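Local coordinates for protein beta-galactosidase (PDB 4MAD) that probably hydrolyses terminal non-reducing beta-D-galactose residues in beta-D-galactosides, as a glycoside hydrolase of family 35, at residues F361-L367 / P513-G518. Sequence-based numbering, arbitrary orientation.
Sequences FTEHAGL and PYFHKG
The Tyr514 ring lies with one face over Gly366 CA, its centroid 3.6 Å from that atom, in a CH-pi contact. Tyr514 has an m chi1, and Tyr514 CD1 comes within 3.1 Å of Gly366 N. The two strands, 363-366 and 514-518, run antiparallel at 165°, with axes 4.4 Å apart. Glu363-Lys517 and Ala365-Phe515 are hydrogen-bonded pairs. His364-His516 and Gly366-Tyr514 are non-hydrogen-bonded pairs. Lys517 N donates to Glu363 O at 2.8 Å. Ala365 N reaches Phe515 O at 2.9 Å, and Phe515 N reaches Ala365 O at 2.7 Å. Leu367 N extends the ladder to Pro513 O at 3.0 Å.

Thr362 N and Glu363 N both form weak hydrogen bonds to Lys517 O, each at 3.4 Å. With Thr362 at phi/psi -96/-19, this fits a classic beta bulge, with Thr362 and Glu363 opposite Lys517. The two strands are neighbours in an antiparallel eight-stranded sheet, and 513-518 falls in the galactose-binding domain family region. Strand 357-366 comes later in the chain than the last barrel strand, 281-284. Strand 569-577 borders strand 514-522 on its other side.

His364 and His516 lie on the same face of the sheet as Tyr514. Both have m chi1, and His364 ND1 and His516 ND1 hydrogen-bond at 2.8 Å. Their rings meet rim to rim, with planes at 86°. His516 NE2 is hydrogen-bonded to His581 ND1. Phe361, also m, receives His516 CB over its ring face, 3.9 Å from the centroid. Phe361 CD1 lies 3.6 Å from Gly518 N. On the opposite face, Glu363 OE2 is 3.3 Å from Lys517 CD but 4.5 Å from Lys517 NZ, beyond a salt bridge. Leu367 CD1 packs 3.9 Å from Pro513 CB.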
ATOM      1  N   PHE A 361       4.074   0.397  29.639  1.00 21.25           N
ATOM      2  CA  PHE A 361       3.059   1.362  29.382  1.00 22.09           C
ATOM      3  C   PHE A 361       2.494   1.773  30.733  1.00 21.63           C
ATOM      4  O   PHE A 361       1.833   1.032  31.343  1.00 23.43           O
ATOM      5  CB  PHE A 361       1.979   0.802  28.472  1.00 19.98           C
ATOM      6  CG  PHE A 361       2.435   0.549  27.065  1.00 20.21           C
ATOM      7  CD1 PHE A 361       3.049   1.500  26.331  1.00 18.16           C
ATOM      8  CD2 PHE A 361       2.244  -0.646  26.498  1.00 20.39           C
ATOM      9  CE1 PHE A 361       3.463   1.239  25.093  1.00 21.89           C
ATOM     10  CE2 PHE A 361       2.646  -0.888  25.257  1.00 18.41           C
ATOM     11  CZ  PHE A 361       3.249   0.039  24.562  1.00 24.44           C
ATOM     12  N   THR A 362       2.797   2.996  31.157  1.00 20.67           N
ATOM     13  CA  THR A 362       2.337   3.494  32.449  1.00 24.53           C
ATOM     14  C   THR A 362       1.052   4.307  32.320  1.00 25.01           C
ATOM     15  O   THR A 362       0.332   4.504  33.298  1.00 25.44           O
ATOM     16  CB  THR A 362       3.412   4.357  33.136  1.00 22.31           C
ATOM     17  OG1 THR A 362       3.617   5.558  32.382  1.00 25.81           O
ATOM     18  CG2 THR A 362       4.724   3.594  33.235  1.00 26.55           C
ATOM     19  N   GLU A 363       0.771   4.779  31.110  1.00 24.35           N
ATOM     20  CA  GLU A 363      -0.421   5.582  30.861  1.00 23.48           C
ATOM     21  C   GLU A 363      -1.360   4.898  29.872  1.00 21.63           C
ATOM     22  O   GLU A 363      -0.916   4.193  28.967  1.00 18.84           O
ATOM     23  CB  GLU A 363      -0.033   6.969  30.344  1.00 20.00           C
ATOM     24  CG  GLU A 363       1.156   7.588  31.059  1.00 20.00           C
ATOM     25  CD  GLU A 363       1.256   9.084  30.838  1.00 20.00           C
ATOM     26  OE1 GLU A 363       0.583   9.841  31.570  1.00 20.00           O
ATOM     27  OE2 GLU A 363       2.005   9.505  29.931  1.00 20.00           O
ATOM     28  N   HIS A 364      -2.659   5.112  30.053  1.00 20.27           N
ATOM     29  CA  HIS A 364      -3.643   4.537  29.188  1.00 19.39           C
ATOM     30  C   HIS A 364      -4.883   5.454  28.957  1.00 22.29           C
ATOM     31  O   HIS A 364      -5.255   6.240  29.774  1.00 18.91           O
ATOM     32  CB  HIS A 364      -4.137   3.238  29.764  1.00 20.31           C
ATOM     33  CG  HIS A 364      -3.109   2.430  30.476  1.00 21.81           C
ATOM     34  ND1 HIS A 364      -2.347   1.490  29.840  1.00 21.74           N
ATOM     35  CD2 HIS A 364      -2.796   2.341  31.782  1.00 21.75           C
ATOM     36  CE1 HIS A 364      -1.564   0.898  30.711  1.00 26.44           C
ATOM     37  NE2 HIS A 364      -1.808   1.405  31.899  1.00 23.38           N
ATOM     38  N   ALA A 365      -5.497   5.326  27.805  1.00 20.59           N
ATOM     39  CA  ALA A 365      -6.728   6.028  27.546  1.00 21.45           C
ATOM     40  C   ALA A 365      -7.657   5.219  26.675  1.00 19.98           C
ATOM     41  O   ALA A 365      -7.275   4.771  25.655  1.00 18.85           O
ATOM     42  CB  ALA A 365      -6.462   7.315  26.938  1.00 20.13           C
ATOM     43  N   GLY A 366      -8.890   5.067  27.130  1.00 20.75           N
ATOM     44  CA  GLY A 366      -9.933   4.430  26.365  1.00 18.90           C
ATOM     45  C   GLY A 366     -10.378   5.237  25.178  1.00 20.10           C
ATOM     46  O   GLY A 366     -10.679   6.381  25.292  1.00 20.96           O
ATOM     47  N   LEU A 367     -10.456   4.591  24.038  1.00 19.41           N
ATOM     48  CA  LEU A 367     -10.800   5.256  22.818  1.00 18.34           C
ATOM     49  C   LEU A 367     -12.207   5.884  22.901  1.00 18.10           C
ATOM     50  O   LEU A 367     -12.383   6.993  22.595  1.00 18.03           O
ATOM     51  CB  LEU A 367     -10.774   4.250  21.692  1.00 16.40           C
ATOM     52  CG  LEU A 367     -11.047   4.753  20.305  1.00 21.38           C
ATOM     53  CD1 LEU A 367     -10.524   3.833  19.250  1.00 26.91           C
ATOM     54  CD2 LEU A 367     -12.422   4.918  20.090  1.00 26.92           C
ATOM     55  N   PRO A 513     -11.036  -0.698  22.891  1.00 19.65           N
ATOM     56  CA  PRO A 513      -9.763  -0.181  22.422  1.00 18.17           C
ATOM     57  C   PRO A 513      -9.207   0.829  23.397  1.00 20.57           C
ATOM     58  O   PRO A 513      -9.909   1.679  23.812  1.00 19.01           O
ATOM     59  CB  PRO A 513     -10.115   0.453  21.070  1.00 17.65           C
ATOM     60  CG  PRO A 513     -11.305  -0.172  20.680  1.00 19.09           C
ATOM     61  CD  PRO A 513     -12.067  -0.374  21.909  1.00 20.63           C
ATOM     62  N   TYR A 514      -7.928   0.716  23.685  1.00 17.46           N
ATOM     63  CA  TYR A 514      -7.236   1.677  24.494  1.00 17.43           C
ATOM     64  C   TYR A 514      -5.931   2.091  23.863  1.00 16.68           C
ATOM     65  O   TYR A 514      -5.274   1.298  23.292  1.00 18.78           O
ATOM     66  CB  TYR A 514      -6.936   1.117  25.857  1.00 17.53           C
ATOM     67  CG  TYR A 514      -8.027   1.218  26.845  1.00 19.47           C
ATOM     68  CD1 TYR A 514      -8.012   2.172  27.840  1.00 21.65           C
ATOM     69  CD2 TYR A 514      -9.079   0.351  26.808  1.00 21.96           C
ATOM     70  CE1 TYR A 514      -9.007   2.232  28.754  1.00 24.65           C
ATOM     71  CE2 TYR A 514     -10.068   0.418  27.701  1.00 25.10           C
ATOM     72  CZ  TYR A 514     -10.041   1.339  28.674  1.00 28.00           C
ATOM     73  OH  TYR A 514     -11.066   1.397  29.551  1.00 27.17           O
ATOM     74  N   PHE A 515      -5.591   3.354  24.007  1.00 15.47           N
ATOM     75  CA  PHE A 515      -4.283   3.855  23.748  1.00 14.55           C
ATOM     76  C   PHE A 515      -3.365   3.596  24.959  1.00 16.43           C
ATOM     77  O   PHE A 515      -3.739   3.837  26.059  1.00 19.61           O
ATOM     78  CB  PHE A 515      -4.327   5.334  23.455  1.00 15.32           C
ATOM     79  CG  PHE A 515      -5.094   5.689  22.212  1.00 16.97           C
ATOM     80  CD1 PHE A 515      -4.503   5.698  20.997  1.00 19.23           C
ATOM     81  CD2 PHE A 515      -6.420   6.022  22.279  1.00 18.22           C
ATOM     82  CE1 PHE A 515      -5.182   6.026  19.903  1.00 20.22           C
ATOM     83  CE2 PHE A 515      -7.082   6.354  21.183  1.00 17.50           C
ATOM     84  CZ  PHE A 515      -6.473   6.348  19.994  1.00 21.37           C
ATOM     85  N   HIS A 516      -2.184   3.126  24.736  1.00 16.22           N
ATOM     86  CA  HIS A 516      -1.297   2.845  25.804  1.00 15.68           C
ATOM     87  C   HIS A 516      -0.064   3.680  25.536  1.00 16.96           C
ATOM     88  O   HIS A 516       0.417   3.658  24.460  1.00 20.43           O
ATOM     89  CB  HIS A 516      -0.918   1.414  25.733  1.00 17.80           C
ATOM     90  CG  HIS A 516      -2.034   0.483  26.016  1.00 17.20           C
ATOM     91  ND1 HIS A 516      -2.547   0.308  27.263  1.00 22.33           N
ATOM     92  CD2 HIS A 516      -2.738  -0.331  25.211  1.00 22.03           C
ATOM     93  CE1 HIS A 516      -3.508  -0.587  27.221  1.00 20.01           C
ATOM     94  NE2 HIS A 516      -3.656  -0.978  25.982  1.00 18.07           N
ATOM     95  N   LYS A 517       0.444   4.400  26.516  1.00 17.20           N
ATOM     96  CA  LYS A 517       1.558   5.296  26.283  1.00 14.49           C
ATOM     97  C   LYS A 517       2.775   4.996  27.114  1.00 16.03           C
ATOM     98  O   LYS A 517       2.672   4.782  28.251  1.00 13.81           O
ATOM     99  CB  LYS A 517       1.179   6.731  26.506  1.00 17.76           C
ATOM    100  CG  LYS A 517       2.261   7.665  26.155  1.00 19.60           C
ATOM    101  CD  LYS A 517       1.970   9.003  26.628  1.00 32.16           C
ATOM    102  CE  LYS A 517       2.221   9.958  25.587  1.00 43.41           C
ATOM    103  NZ  LYS A 517       3.447  10.672  25.884  1.00 46.41           N
ATOM    104  N   GLY A 518       3.916   4.980  26.447  1.00 19.25           N
ATOM    105  CA  GLY A 518       5.174   4.650  27.051  1.00 22.26           C
ATOM    106  C   GLY A 518       6.324   5.490  26.516  1.00 19.17           C
ATOM    107  O   GLY A 518       6.199   6.100  25.521  1.00 20.16           O
TER